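Local atomic coordinates of TIGR00725 family protein (Thermotoga maritima, PDB entry 1RCU), a protein that is of unknown function but, as a member of the SLOG family with a Rossmann-like fold, probably binds a nucleotide or related ligand. Residues L48-T53 against V121-G126; T53-G58 against Q75-A80; G137-G142 against V174-A179; Q160-I163 against Y167-N170. All blocks are in the same frame, centred on the assembly; numbering follows the deposited sequence.

Contact 1: residues L48-T53 against V121-G126; sequences LELGRT and VVVSIG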
loop_
_atom_site.group_PDB
_atom_site.type_symbol
_atom_site.label_atom_id
_atom_site.label_comp_id
_atom_site.label_asym_id
_atom_site.label_seq_id
_atom_site.Cartn_x
_atom_site.Cartn_y
_atom_site.Cartn_z
ATOM N N LEU A 48 -29.653 2.180 11.163
ATOM C CA LEU A 48 -29.730 1.669 12.530
ATOM C C LEU A 48 -30.311 0.273 12.546
ATOM O O LEU A 48 -29.861 -0.564 13.327
ATOM C CB LEU A 48 -30.605 2.559 13.418
ATOM C CG LEU A 48 -30.090 3.913 13.912
ATOM C CD1 LEU A 48 -31.178 4.586 14.753
ATOM C CD2 LEU A 48 -28.819 3.725 14.722
ATOM N N GLU A 49 -31.315 0.015 11.704
ATOM C CA GLU A 49 -31.904 -1.316 11.675
ATOM C C GLU A 49 -30.873 -2.309 11.176
ATOM O O GLU A 49 -30.743 -3.386 11.736
ATOM C CB GLU A 49 -33.140 -1.407 10.779
ATOM C CG GLU A 49 -33.839 -2.780 10.906
ATOM C CD GLU A 49 -34.914 -3.030 9.853
ATOM O OE1 GLU A 49 -35.104 -2.164 8.975
ATOM O OE2 GLU A 49 -35.555 -4.104 9.902
ATOM N N LEU A 50 -30.133 -1.941 10.137
ATOM C CA LEU A 50 -29.126 -2.827 9.579
ATOM C C LEU A 50 -28.084 -3.193 10.625
ATOM O O LEU A 50 -27.731 -4.362 10.774
ATOM C CB LEU A 50 -28.445 -2.175 8.364
ATOM C CG LEU A 50 -27.277 -2.999 7.801
ATOM C CD1 LEU A 50 -27.792 -4.345 7.334
ATOM C CD2 LEU A 50 -26.604 -2.279 6.653
ATOM N N GLY A 51 -27.609 -2.184 11.349
ATOM C CA GLY A 51 -26.599 -2.392 12.372
ATOM C C GLY A 51 -27.043 -3.281 13.512
ATOM O O GLY A 51 -26.322 -4.193 13.927
ATOM N N ARG A 52 -28.237 -3.013 14.022
ATOM C CA ARG A 52 -28.783 -3.784 15.119
ATOM C C ARG A 52 -29.021 -5.234 14.705
ATOM O O ARG A 52 -28.657 -6.167 15.418
ATOM C CB ARG A 52 -30.092 -3.153 15.573
ATOM C CG ARG A 52 -29.971 -1.722 16.038
ATOM C CD ARG A 52 -31.218 -1.371 16.795
ATOM N NE ARG A 52 -31.254 0.013 17.250
ATOM C CZ ARG A 52 -32.052 0.944 16.742
ATOM N NH1 ARG A 52 -32.875 0.643 15.752
ATOM N NH2 ARG A 52 -32.048 2.166 17.251
ATOM N N THR A 53 -29.618 -5.408 13.535
ATOM C CA THR A 53 -29.918 -6.730 13.033
ATOM C C THR A 53 -28.660 -7.566 12.830
ATOM O O THR A 53 -28.664 -8.771 13.101
ATOM C CB THR A 53 -30.662 -6.658 11.711
ATOM O OG1 THR A 53 -31.829 -5.842 11.869
ATOM C CG2 THR A 53 -31.077 -8.071 11.262
ATOM N N VAL A 121 -19.130 -10.919 2.821
ATOM C CA VAL A 121 -20.206 -10.305 2.069
ATOM C C VAL A 121 -20.236 -8.802 2.325
ATOM O O VAL A 121 -19.919 -8.347 3.425
ATOM C CB VAL A 121 -21.585 -10.919 2.438
ATOM C CG1 VAL A 121 -21.938 -10.604 3.868
ATOM C CG2 VAL A 121 -22.653 -10.391 1.489
ATOM N N VAL A 122 -20.587 -8.041 1.292
ATOM C CA VAL A 122 -20.654 -6.585 1.383
ATOM C C VAL A 122 -22.083 -6.059 1.204
ATOM O O VAL A 122 -22.793 -6.476 0.283
ATOM C CB VAL A 122 -19.776 -5.925 0.296
ATOM C CG1 VAL A 122 -19.893 -4.399 0.366
ATOM C CG2 VAL A 122 -18.336 -6.373 0.467
ATOM N N VAL A 123 -22.504 -5.163 2.094
ATOM C CA VAL A 123 -23.830 -4.554 2.034
ATOM C C VAL A 123 -23.593 -3.077 1.759
ATOM O O VAL A 123 -22.808 -2.429 2.442
ATOM C CB VAL A 123 -24.577 -4.717 3.364
ATOM C CG1 VAL A 123 -25.958 -4.065 3.275
ATOM C CG2 VAL A 123 -24.711 -6.188 3.689
ATOM N N SER A 124 -24.297 -2.554 0.767
ATOM C CA SER A 124 -24.144 -1.179 0.312
ATOM C C SER A 124 -25.358 -0.286 0.569
ATOM O O SER A 124 -26.489 -0.694 0.336
ATOM C CB SER A 124 -23.852 -1.242 -1.188
ATOM O OG SER A 124 -23.519 0.025 -1.697
ATOM N N ILE A 125 -25.117 0.937 1.031
ATOM C CA ILE A 125 -26.188 1.906 1.304
ATOM C C ILE A 125 -25.799 3.287 0.763
ATOM O O ILE A 125 -24.786 3.868 1.183
ATOM C CB ILE A 125 -26.464 2.047 2.824
ATOM C CG1 ILE A 125 -27.008 0.735 3.380
ATOM C CG2 ILE A 125 -27.463 3.167 3.072
ATOM C CD1 ILE A 125 -27.162 0.756 4.880
ATOM N N GLY A 126 -26.603 3.802 -0.165
ATOM C CA GLY A 126 -26.342 5.107 -0.749
ATOM C C GLY A 126 -24.954 5.178 -1.323
ATOM O O GLY A 126 -24.573 4.313 -2.113
#
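Leu50 on helix 44-56 and Val123 on strand 121-125 mark where the backbones pass nearest, with their CA atoms 9.4 Å apart, and no hydrogen bond joins the two segments. The gap is bridged by branched apolar side chains alone. Leu50 does the reaching for the helix: its CG stands trans to the backbone N (chi1 175°), which carries the CD2 methyl out from the helix toward the sheet. CD2 meets two residues of the strand that point to the same face, two positions apart. With Val123 the approach is tip to tip, CD2 of Leu50 lying 3.9 Å from CG1 of Val123. Ile125 instead runs alongside in the opposite direction, so that its terminal CD1 comes to 3.6 Å from Leu50 CD2. Around the pair, Val28 of the neighbouring strand, Val73 of helix 68-79 and Val182 of helix 182-190 also touch Leu50, which is buried among them. Within the helix and away from the strand, Glu49 O accepts both Thr53 N at 2.9 Å and Thr53 OG1 at 2.7 Å, the two donors coming from opposite faces of the carbonyl plane. Between Val123 and Ile125, Ser124 points to the other face of the sheet, where its hydroxyl is hydrogen-bonded to Thr155 OG1 and helix 129-140 packs on it. A central parallel strand with branched residues facing a helix on one side and a second helix layer behind is characteristic of the three-layer alpha/beta sandwich of Rossmann-like folds.

Contact 2: residues T53-G58 against Q75-A80; sequences TLAKKG and QGVREA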
loop_
_atom_site.group_PDB
_atom_site.type_symbol
_atom_site.label_atom_id
_atom_site.label_comp_id
_atom_site.label_asym_id
_atom_site.label_seq_id
_atom_site.Cartn_x
_atom_site.Cartn_y
_atom_site.Cartn_z
ATOM N N THR A 53 -29.618 -5.408 13.535
ATOM C CA THR A 53 -29.918 -6.730 13.033
ATOM C C THR A 53 -28.660 -7.566 12.830
ATOM O O THR A 53 -28.664 -8.771 13.101
ATOM C CB THR A 53 -30.662 -6.658 11.711
ATOM O OG1 THR A 53 -31.829 -5.842 11.869
ATOM C CG2 THR A 53 -31.077 -8.071 11.262
ATOM N N LEU A 54 -27.588 -6.941 12.350
ATOM C CA LEU A 54 -26.352 -7.682 12.126
ATOM C C LEU A 54 -25.814 -8.143 13.466
ATOM O O LEU A 54 -25.377 -9.283 13.611
ATOM C CB LEU A 54 -25.319 -6.815 11.408
ATOM C CG LEU A 54 -25.693 -6.499 9.956
ATOM C CD1 LEU A 54 -24.663 -5.595 9.319
ATOM C CD2 LEU A 54 -25.820 -7.794 9.183
ATOM N N ALA A 55 -25.850 -7.243 14.445
ATOM C CA ALA A 55 -25.379 -7.556 15.785
ATOM C C ALA A 55 -26.209 -8.692 16.370
ATOM O O ALA A 55 -25.647 -9.663 16.859
ATOM C CB ALA A 55 -25.457 -6.313 16.697
ATOM N N LYS A 56 -27.538 -8.577 16.312
ATOM C CA LYS A 56 -28.420 -9.603 16.875
ATOM C C LYS A 56 -28.173 -10.978 16.259
ATOM O O LYS A 56 -28.266 -11.992 16.950
ATOM C CB LYS A 56 -29.904 -9.217 16.709
ATOM C CG LYS A 56 -30.302 -7.884 17.353
ATOM C CD LYS A 56 -31.791 -7.603 17.174
ATOM C CE LYS A 56 -32.142 -6.115 17.374
ATOM N NZ LYS A 56 -32.571 -5.692 18.743
ATOM N N LYS A 57 -27.843 -11.008 14.971
ATOM C CA LYS A 57 -27.588 -12.269 14.286
ATOM C C LYS A 57 -26.187 -12.787 14.548
ATOM O O LYS A 57 -25.829 -13.861 14.071
ATOM C CB LYS A 57 -27.808 -12.142 12.771
ATOM C CG LYS A 57 -29.233 -11.840 12.340
ATOM C CD LYS A 57 -30.226 -12.857 12.873
ATOM C CE LYS A 57 -31.625 -12.598 12.303
ATOM N NZ LYS A 57 -32.667 -13.506 12.857
ATOM N N GLY A 58 -25.393 -12.016 15.284
ATOM C CA GLY A 58 -24.044 -12.443 15.603
ATOM C C GLY A 58 -22.930 -12.234 14.587
ATOM O O GLY A 58 -21.867 -12.835 14.728
ATOM N N GLN A 75 -23.406 2.626 15.324
ATOM C CA GLN A 75 -24.219 2.926 16.497
ATOM C C GLN A 75 -25.204 1.778 16.693
ATOM O O GLN A 75 -25.409 1.288 17.801
ATOM C CB GLN A 75 -24.998 4.225 16.297
ATOM C CG GLN A 75 -25.766 4.712 17.519
ATOM C CD GLN A 75 -26.675 5.882 17.178
ATOM O OE1 GLN A 75 -26.219 6.892 16.630
ATOM N NE2 GLN A 75 -27.957 5.754 17.493
ATOM N N GLY A 76 -25.801 1.344 15.592
ATOM C CA GLY A 76 -26.762 0.261 15.655
ATOM C C GLY A 76 -26.170 -1.039 16.149
ATOM O O GLY A 76 -26.821 -1.783 16.885
ATOM N N VAL A 77 -24.933 -1.317 15.754
ATOM C CA VAL A 77 -24.281 -2.545 16.166
ATOM C C VAL A 77 -23.970 -2.487 17.656
ATOM O O VAL A 77 -24.245 -3.434 18.398
ATOM C CB VAL A 77 -22.975 -2.781 15.384
ATOM C CG1 VAL A 77 -22.275 -4.010 15.926
ATOM C CG2 VAL A 77 -23.266 -2.950 13.898
ATOM N N ARG A 78 -23.405 -1.370 18.100
ATOM C CA ARG A 78 -23.057 -1.215 19.510
ATOM C C ARG A 78 -24.304 -1.196 20.380
ATOM O O ARG A 78 -24.328 -1.753 21.478
ATOM C CB ARG A 78 -22.262 0.059 19.739
ATOM C CG ARG A 78 -20.921 0.039 19.066
ATOM C CD ARG A 78 -20.000 -1.022 19.630
ATOM N NE ARG A 78 -18.897 -0.435 20.391
ATOM C CZ ARG A 78 -18.898 -0.290 21.710
ATOM N NH1 ARG A 78 -17.861 0.256 22.329
ATOM N NH2 ARG A 78 -19.935 -0.708 22.408
ATOM N N GLU A 79 -25.350 -0.549 19.890
ATOM C CA GLU A 79 -26.595 -0.505 20.637
ATOM C C GLU A 79 -27.013 -1.923 20.984
ATOM O O GLU A 79 -27.398 -2.205 22.113
ATOM C CB GLU A 79 -27.685 0.148 19.806
ATOM C CG GLU A 79 -28.034 1.540 20.273
ATOM C CD GLU A 79 -28.763 2.342 19.220
ATOM O OE1 GLU A 79 -29.634 1.777 18.537
ATOM O OE2 GLU A 79 -28.473 3.544 19.085
ATOM N N ALA A 80 -26.931 -2.822 20.013
ATOM C CA ALA A 80 -27.303 -4.203 20.254
ATOM C C ALA A 80 -26.202 -5.060 20.876
ATOM O O ALA A 80 -26.344 -6.272 20.965
ATOM C CB ALA A 80 -27.773 -4.816 18.969
#
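Ala55, Ala80 and Val77 carry this meeting of two helix ends, and the methyl of Ala55 lies at its middle. The CA atoms of Ala55 and Val77 are 5.1 Å apart, a close approach consistent with the bare methyl of Ala55 where the helices meet. CB of Ala55 points at the other helix and touches CB of Ala80 at 3.6 Å, methyl against methyl. The same CB also rests on main chain, 3.6 Å from Val77 O. Val77 adds a side-chain touch: with CG1 trans to its backbone N (chi1 175°), that methyl comes to 4.0 Å from Ala55 CB. At the solvent side the aliphatic part of Lys56 borders the Ala80 methyl. Both segments leave their helices here. Gly58, with a positive phi of 82°, closes helix 44-56 in a Schellman motif in which Gly58 N bonds to Ala55 O at 2.8 Å, and Ala80 is the first residue to depart from helical angles after helix 68-79. Along that second helix, Gln75 NE2 donates to Glu79 OE2 at 2.8 Å, with the carboxylate oxygen met nearly end-on and lying close to the amide plane. Beneath the two helices, Leu54 and Val77 both rest on Val61 of strand 60-63, the strand that joins the helices in sequence. With no hydrogen bond across the segments, the contact depends on shape: small methyls bring the helix ends together over the sheet, while polar bonds nearby, such as Gln75 to Glu79 and Arg52 to Glu79, lie beside the apolar patch and not across it.

Contact 3: residues G137-G142 against V174-A179; sequences GAYALG and VEIHQA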
loop_
_atom_site.group_PDB
_atom_site.type_symbol
_atom_site.label_atom_id
_atom_site.label_comp_id
_atom_site.label_asym_id
_atom_site.label_seq_id
_atom_site.Cartn_x
_atom_site.Cartn_y
_atom_site.Cartn_z
ATOM N N GLY A 137 -14.902 -3.006 -6.483
ATOM C CA GLY A 137 -13.749 -3.686 -5.925
ATOM C C GLY A 137 -14.164 -5.001 -5.303
ATOM O O GLY A 137 -13.507 -6.021 -5.511
ATOM N N ALA A 138 -15.259 -4.970 -4.548
ATOM C CA ALA A 138 -15.788 -6.167 -3.896
ATOM C C ALA A 138 -15.989 -7.276 -4.925
ATOM O O ALA A 138 -15.621 -8.439 -4.706
ATOM C CB ALA A 138 -17.121 -5.841 -3.200
ATOM N N TYR A 139 -16.576 -6.893 -6.054
ATOM C CA TYR A 139 -16.854 -7.813 -7.146
ATOM C C TYR A 139 -15.589 -8.384 -7.793
ATOM O O TYR A 139 -15.526 -9.567 -8.132
ATOM C CB TYR A 139 -17.719 -7.102 -8.182
ATOM C CG TYR A 139 -17.881 -7.849 -9.481
ATOM C CD1 TYR A 139 -16.994 -7.648 -10.550
ATOM C CD2 TYR A 139 -18.918 -8.756 -9.646
ATOM C CE1 TYR A 139 -17.134 -8.333 -11.734
ATOM C CE2 TYR A 139 -19.081 -9.441 -10.844
ATOM C CZ TYR A 139 -18.182 -9.223 -11.880
ATOM O OH TYR A 139 -18.361 -9.891 -13.069
ATOM N N ALA A 140 -14.578 -7.542 -7.966
ATOM C CA ALA A 140 -13.334 -7.989 -8.569
ATOM C C ALA A 140 -12.629 -8.990 -7.666
ATOM O O ALA A 140 -11.845 -9.802 -8.142
ATOM C CB ALA A 140 -12.441 -6.809 -8.822
ATOM N N LEU A 141 -12.919 -8.930 -6.366
ATOM C CA LEU A 141 -12.310 -9.817 -5.371
ATOM C C LEU A 141 -13.147 -11.083 -5.070
ATOM O O LEU A 141 -12.750 -11.919 -4.266
ATOM C CB LEU A 141 -12.060 -9.041 -4.059
ATOM C CG LEU A 141 -11.122 -7.817 -4.048
ATOM C CD1 LEU A 141 -10.985 -7.265 -2.610
ATOM C CD2 LEU A 141 -9.748 -8.210 -4.584
ATOM N N GLY A 142 -14.307 -11.209 -5.701
ATOM C CA GLY A 142 -15.141 -12.373 -5.467
ATOM C C GLY A 142 -16.009 -12.311 -4.215
ATOM O O GLY A 142 -16.442 -13.340 -3.684
ATOM N N VAL A 174 -18.789 -12.689 -9.426
ATOM C CA VAL A 174 -19.705 -13.044 -8.342
ATOM C C VAL A 174 -21.004 -12.255 -8.500
ATOM O O VAL A 174 -21.016 -11.185 -9.104
ATOM C CB VAL A 174 -19.072 -12.784 -6.947
ATOM C CG1 VAL A 174 -18.702 -11.317 -6.798
ATOM C CG2 VAL A 174 -20.030 -13.208 -5.845
ATOM N N GLU A 175 -22.103 -12.783 -7.976
ATOM C CA GLU A 175 -23.395 -12.126 -8.139
ATOM C C GLU A 175 -23.618 -10.891 -7.265
ATOM O O GLU A 175 -23.243 -10.856 -6.092
ATOM C CB GLU A 175 -24.534 -13.122 -7.889
ATOM C CG GLU A 175 -25.909 -12.547 -8.225
ATOM C CD GLU A 175 -27.079 -13.456 -7.849
ATOM O OE1 GLU A 175 -26.899 -14.687 -7.824
ATOM O OE2 GLU A 175 -28.191 -12.934 -7.600
ATOM N N ILE A 176 -24.229 -9.872 -7.850
ATOM C CA ILE A 176 -24.546 -8.669 -7.106
ATOM C C ILE A 176 -26.012 -8.792 -6.715
ATOM O O ILE A 176 -26.897 -8.635 -7.551
ATOM C CB ILE A 176 -24.393 -7.414 -7.963
ATOM C CG1 ILE A 176 -22.965 -7.301 -8.499
ATOM C CG2 ILE A 176 -24.761 -6.189 -7.141
ATOM C CD1 ILE A 176 -21.903 -7.186 -7.427
ATOM N N HIS A 177 -26.275 -9.086 -5.450
ATOM C CA HIS A 177 -27.652 -9.216 -4.995
ATOM C C HIS A 177 -28.300 -7.852 -4.727
ATOM O O HIS A 177 -27.622 -6.836 -4.506
ATOM C CB HIS A 177 -27.705 -10.067 -3.721
ATOM C CG HIS A 177 -27.092 -11.424 -3.880
ATOM N ND1 HIS A 177 -25.731 -11.627 -3.934
ATOM C CD2 HIS A 177 -27.661 -12.644 -4.031
ATOM C CE1 HIS A 177 -25.488 -12.914 -4.112
ATOM N NE2 HIS A 177 -26.643 -13.550 -4.172
ATOM N N GLN A 178 -29.628 -7.847 -4.743
ATOM C CA GLN A 178 -30.427 -6.653 -4.484
ATOM C C GLN A 178 -31.474 -6.992 -3.421
ATOM O O GLN A 178 -32.057 -8.081 -3.430
ATOM C CB GLN A 178 -31.142 -6.196 -5.757
ATOM C CG GLN A 178 -30.206 -5.680 -6.811
ATOM C CD GLN A 178 -30.932 -5.155 -8.037
ATOM O OE1 GLN A 178 -31.710 -4.197 -7.955
ATOM N NE2 GLN A 178 -30.665 -5.761 -9.187
ATOM N N ALA A 179 -31.699 -6.061 -2.500
ATOM C CA ALA A 179 -32.686 -6.216 -1.436
ATOM C C ALA A 179 -33.329 -4.858 -1.210
ATOM O O ALA A 179 -32.671 -3.831 -1.334
ATOM C CB ALA A 179 -32.003 -6.707 -0.143
#
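The Schellman end of helix 129-140, at Tyr139 and Gly142, meets Val174 and Ile176, where the chain enters the last strand of the parallel sheet, 176-179. Tyr139 has CG trans to its backbone N (chi1 170°), which swings the ring toward the other segment. One edge of that ring faces the main chain: CE2 of Tyr139 lies 3.1 Å from Val174 O, which sits near the ring plane. The two side chains slide past each other in opposite directions, bringing CG1 of Val174 to 3.8 Å from CD2 of Tyr139. That methyl, set between the backbone N and carbonyl carbon of its own residue, also lies 3.9 Å from Gly142 C. Ile176 CD1 approaches the same Tyr139 CD2 obliquely at 4.0 Å. Gly142 N returns to Tyr139 O in a 3.2 Å bond that closes the helix end. The phenol oxygen is hydrogen-bonded to Asp169 OD2, and Ile129 of the second subunit packs on Tyr139. Ala138 of the helix rests on Val145, and Ile176 on Val145 and Leu147, which sets the helix end against strands 145-148 and 176-179, while helix 182-190 touches His177 and Ala179.

Contact 4: residues Q160-I163 against Y167-N170; sequences QVLI and YLDN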
loop_
_atom_site.group_PDB
_atom_site.type_symbol
_atom_site.label_atom_id
_atom_site.label_comp_id
_atom_site.label_asym_id
_atom_site.label_seq_id
_atom_site.Cartn_x
_atom_site.Cartn_y
_atom_site.Cartn_z
ATOM N N GLN A 160 -28.450 -0.104 -12.647
ATOM C CA GLN A 160 -28.899 0.178 -13.989
ATOM C C GLN A 160 -27.901 -0.272 -15.061
ATOM O O GLN A 160 -28.147 -0.094 -16.249
ATOM C CB GLN A 160 -29.211 1.673 -14.108
ATOM C CG GLN A 160 -30.264 2.164 -13.095
ATOM C CD GLN A 160 -31.504 1.256 -13.031
ATOM O OE1 GLN A 160 -32.182 1.039 -14.038
ATOM N NE2 GLN A 160 -31.794 0.720 -11.844
ATOM N N VAL A 161 -26.789 -0.873 -14.638
ATOM C CA VAL A 161 -25.770 -1.349 -15.575
ATOM C C VAL A 161 -25.294 -2.784 -15.332
ATOM O O VAL A 161 -24.168 -3.141 -15.685
ATOM C CB VAL A 161 -24.520 -0.417 -15.595
ATOM C CG1 VAL A 161 -24.880 0.913 -16.243
ATOM C CG2 VAL A 161 -23.983 -0.203 -14.174
ATOM N N LEU A 162 -26.156 -3.602 -14.734
ATOM C CA LEU A 162 -25.828 -4.992 -14.453
ATOM C C LEU A 162 -25.974 -5.862 -15.689
ATOM O O LEU A 162 -26.929 -5.737 -16.451
ATOM C CB LEU A 162 -26.725 -5.523 -13.341
ATOM C CG LEU A 162 -26.570 -4.860 -11.979
ATOM C CD1 LEU A 162 -27.718 -5.294 -11.099
ATOM C CD2 LEU A 162 -25.246 -5.239 -11.352
ATOM N N ILE A 163 -25.010 -6.745 -15.878
ATOM C CA ILE A 163 -25.016 -7.650 -17.008
ATOM C C ILE A 163 -25.858 -8.828 -16.511
ATOM O O ILE A 163 -25.605 -9.347 -15.433
ATOM C CB ILE A 163 -23.556 -8.056 -17.347
ATOM C CG1 ILE A 163 -22.730 -6.799 -17.695
ATOM C CG2 ILE A 163 -23.535 -9.072 -18.476
ATOM C CD1 ILE A 163 -21.209 -6.987 -17.647
ATOM N N TYR A 167 -24.388 -9.163 -12.826
ATOM C CA TYR A 167 -22.947 -8.936 -12.885
ATOM C C TYR A 167 -22.398 -7.568 -13.274
ATOM O O TYR A 167 -23.074 -6.785 -13.942
ATOM C CB TYR A 167 -22.317 -10.020 -13.773
ATOM C CG TYR A 167 -22.751 -11.418 -13.401
ATOM C CD1 TYR A 167 -22.238 -12.056 -12.276
ATOM C CD2 TYR A 167 -23.721 -12.083 -14.151
ATOM C CE1 TYR A 167 -22.689 -13.326 -11.895
ATOM C CE2 TYR A 167 -24.171 -13.348 -13.793
ATOM C CZ TYR A 167 -23.661 -13.963 -12.668
ATOM O OH TYR A 167 -24.161 -15.197 -12.303
ATOM N N LEU A 168 -21.159 -7.308 -12.840
ATOM C CA LEU A 168 -20.479 -6.049 -13.117
ATOM C C LEU A 168 -19.421 -6.085 -14.221
ATOM O O LEU A 168 -18.806 -5.054 -14.506
ATOM C CB LEU A 168 -19.859 -5.475 -11.843
ATOM C CG LEU A 168 -20.577 -4.327 -11.106
ATOM C CD1 LEU A 168 -21.829 -3.932 -11.838
ATOM C CD2 LEU A 168 -20.887 -4.724 -9.674
ATOM N N ASP A 169 -19.188 -7.263 -14.811
ATOM C CA ASP A 169 -18.254 -7.435 -15.945
ATOM C C ASP A 169 -18.402 -8.830 -16.556
ATOM O O ASP A 169 -18.896 -9.755 -15.904
ATOM C CB ASP A 169 -16.788 -7.124 -15.568
ATOM C CG ASP A 169 -15.998 -8.333 -15.068
ATOM O OD1 ASP A 169 -14.757 -8.196 -14.944
ATOM O OD2 ASP A 169 -16.580 -9.393 -14.772
ATOM N N ASN A 170 -17.979 -8.985 -17.804
ATOM C CA ASN A 170 -18.157 -10.257 -18.504
ATOM C C ASN A 170 -17.462 -11.525 -18.015
ATOM O O ASN A 170 -17.516 -12.552 -18.683
ATOM C CB ASN A 170 -17.872 -10.046 -19.993
ATOM C CG ASN A 170 -18.850 -9.078 -20.625
ATOM O OD1 ASN A 170 -18.456 -8.129 -21.298
ATOM N ND2 ASN A 170 -20.133 -9.306 -20.398
#
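Tyr167 O is met by two groups of the opposing segment: Ile163 N donates to it at 2.7 Å in an almost straight bond (173°), and the CA-H of Leu162 makes a weaker contact, with CA 3.3 Å from the same oxygen. The amide of Ile163 stands 19° off the carbonyl plane. Going the other way, Tyr167 N donates to Ile163 O at 2.9 Å, in the carbonyl plane. The two bonds form a single antiparallel hydrogen-bonded bridge that closes a three-residue turn. The Tyr167 ring lies obliquely by that same Ile163 O, with its CD2 at 3.6 Å. Ile163 is the main apolar contributor. Its CG1 lies trans to the carbonyl carbon (chi1 -60°) and the chain is extended beyond, so CD1 reaches forward to 3.4 Å from Asp169 CA. The amide of Asn170 crosses that branch at about a right angle, ND2 lying 3.8 Å from Ile163 CD1. The side chains of Leu162 and Leu168 pass at a slant near Ile176, CD2 of Leu162 3.7 Å from CD1 of Leu168. Arg171 and Ile129 N of the second subunit both approach OD1 of Asp169, which would probably favour its charged form; Tyr139 OH is hydrogen-bonded to OD2. Main-chain bonds define the turn, and Leu168 O, Asn170 N and the Asp169 carboxylate bond to Trp154, Glu128 and Ile129 of the second subunit, consistent with a loop built into the interface.

How the contacts relate
Contacts 1 and 2 share Thr53 and helix 44-56, with centres about 10 Å apart. A salt bridge of 2.7 Å from Arg52 NE to Glu79 OE1 ties the helix of contact 1 to the second helix of contact 2. Contact 3 lies about 15 Å from contact 1 between centres and joins it where CG2 of Val122 touches CB of Ala138 at 3.9 Å, across the other face of strand 121-125. Contacts 3 and 4 are again about 10 Å apart between centres, linked by the probable hydrogen bond of 2.5 Å between Tyr139 OH and Asp169 OD2, and both reach the second subunit. Contacts 2 and 4 are furthest apart, about 32 Å between centres, on opposite sides of the chain's centre.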